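PDB 2ZZR: unsaturated glucuronyl hydrolase from Streptococcus agalactiae, which hydrolyses unsaturated disaccharides of chondroitin, hyaluronan and heparin, releasing the unsaturated uronic acid. Local coordinates for residues T139-A143 with L181-A185. Residues are numbered along the deposited sequence.
Sequences TIKAA and LLFFA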
loop_
_atom_site.group_PDB
_atom_site.type_symbol
_atom_site.label_atom_id
_atom_site.label_comp_id
_atom_site.label_asym_id
_atom_site.label_seq_id
_atom_site.Cartn_x
_atom_site.Cartn_y
_atom_site.Cartn_z
ATOM N N THR A 139 -8.254 10.488 13.298
ATOM C CA THR A 139 -6.863 10.137 12.981
ATOM C C THR A 139 -6.002 9.993 14.244
ATOM O O THR A 139 -5.287 8.994 14.407
ATOM C CB THR A 139 -6.223 11.168 12.010
ATOM O OG1 THR A 139 -6.940 11.180 10.769
ATOM C CG2 THR A 139 -4.776 10.810 11.738
ATOM N N ILE A 140 -6.067 10.982 15.138
ATOM C CA ILE A 140 -5.270 10.942 16.365
ATOM C C ILE A 140 -5.684 9.764 17.249
ATOM O O ILE A 140 -4.830 9.045 17.765
ATOM C CB ILE A 140 -5.309 12.284 17.146
ATOM C CG1 ILE A 140 -4.792 13.431 16.264
ATOM C CG2 ILE A 140 -4.499 12.186 18.447
ATOM C CD1 ILE A 140 -3.386 13.224 15.695
ATOM N N LYS A 141 -6.991 9.556 17.388
ATOM C CA LYS A 141 -7.500 8.420 18.162
ATOM C C LYS A 141 -7.035 7.087 17.561
ATOM O O LYS A 141 -6.645 6.179 18.296
ATOM C CB LYS A 141 -9.026 8.483 18.287
ATOM C CG LYS A 141 -9.505 9.563 19.256
ATOM C CD LYS A 141 -11.016 9.715 19.211
ATOM C CE LYS A 141 -11.496 10.687 20.289
ATOM N NZ LYS A 141 -12.978 10.753 20.334
ATOM N N ALA A 142 -7.049 6.995 16.229
ATOM C CA ALA A 142 -6.522 5.823 15.513
ATOM C C ALA A 142 -5.027 5.612 15.757
ATOM O O ALA A 142 -4.584 4.478 15.936
ATOM C CB ALA A 142 -6.807 5.932 14.017
ATOM N N ALA A 143 -4.257 6.700 15.760
ATOM C CA ALA A 143 -2.827 6.635 16.047
ATOM C C ALA A 143 -2.591 6.067 17.450
ATOM O O ALA A 143 -1.765 5.175 17.627
ATOM C CB ALA A 143 -2.180 8.008 15.898
ATOM N N LEU A 181 0.758 6.846 9.712
ATOM C CA LEU A 181 -0.208 7.391 10.667
ATOM C C LEU A 181 0.492 7.952 11.900
ATOM O O LEU A 181 0.114 9.009 12.418
ATOM C CB LEU A 181 -1.205 6.289 11.069
ATOM C CG LEU A 181 -2.199 6.532 12.210
ATOM C CD1 LEU A 181 -3.109 7.713 11.877
ATOM C CD2 LEU A 181 -3.008 5.271 12.455
ATOM N N LEU A 182 1.526 7.248 12.362
ATOM C CA LEU A 182 2.280 7.676 13.539
ATOM C C LEU A 182 3.153 8.899 13.269
ATOM O O LEU A 182 3.259 9.780 14.125
ATOM C CB LEU A 182 3.109 6.525 14.110
ATOM C CG LEU A 182 2.292 5.292 14.495
ATOM C CD1 LEU A 182 3.211 4.229 15.068
ATOM C CD2 LEU A 182 1.177 5.641 15.490
ATOM N N PHE A 183 3.766 8.965 12.085
ATOM C CA PHE A 183 4.517 10.161 11.692
ATOM C C PHE A 183 3.594 11.380 11.613
ATOM O O PHE A 183 4.000 12.482 11.987
ATOM C CB PHE A 183 5.249 9.968 10.361
ATOM C CG PHE A 183 6.485 9.091 10.452
ATOM C CD1 PHE A 183 6.613 7.971 9.636
ATOM C CD2 PHE A 183 7.527 9.403 11.330
ATOM C CE1 PHE A 183 7.756 7.164 9.694
ATOM C CE2 PHE A 183 8.673 8.602 11.401
ATOM C CZ PHE A 183 8.786 7.478 10.578
ATOM N N PHE A 184 2.367 11.177 11.133
ATOM C CA PHE A 184 1.367 12.252 11.088
ATOM C C PHE A 184 1.013 12.721 12.502
ATOM O O PHE A 184 1.000 13.926 12.783
ATOM C CB PHE A 184 0.103 11.811 10.338
ATOM C CG PHE A 184 -1.007 12.832 10.372
ATOM C CD1 PHE A 184 -1.027 13.881 9.458
ATOM C CD2 PHE A 184 -2.015 12.755 11.330
ATOM C CE1 PHE A 184 -2.045 14.841 9.492
ATOM C CE2 PHE A 184 -3.038 13.709 11.371
ATOM C CZ PHE A 184 -3.056 14.746 10.445
ATOM N N ALA A 185 0.731 11.768 13.391
ATOM C CA ALA A 185 0.403 12.099 14.781
ATOM C C ALA A 185 1.534 12.869 15.453
ATOM O O ALA A 185 1.281 13.810 16.210
ATOM C CB ALA A 185 0.055 10.845 15.569
#
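A143 packs its methyl group against L181, L182 and A185 together, its CB lying 3.6 Å from CB of A185 and 4.1 Å from CD2 of L182. One turn earlier, CG2 of T139 fits between CD1 of L181 at 3.5 Å and CE2 of F184 at 3.4 Å, while its OG1 is hydrogen-bonded to O of A135 and to OG1 of T124. I140 reaches in from the flank, its CD1 4.1 Å from CA of A185. Where A143 meets A185, methyl faces methyl; the segment axes of helices 133-147 and 180-189 approach to 9.3 Å, crossing at -118°, and the CA atoms of A143 and L182 are 5.8 Å apart. Helix 115-130 also touches T139 and F184, and helix 192-209 touches I140 and A185, so the contact is part of the packing between helices of the alpha barrel of this glycoside hydrolase family 88 enzyme. With no hydrogen bond or salt bridge between the segments, their contact rests on apolar packing of methyl groups, leucine branches and one aromatic ring.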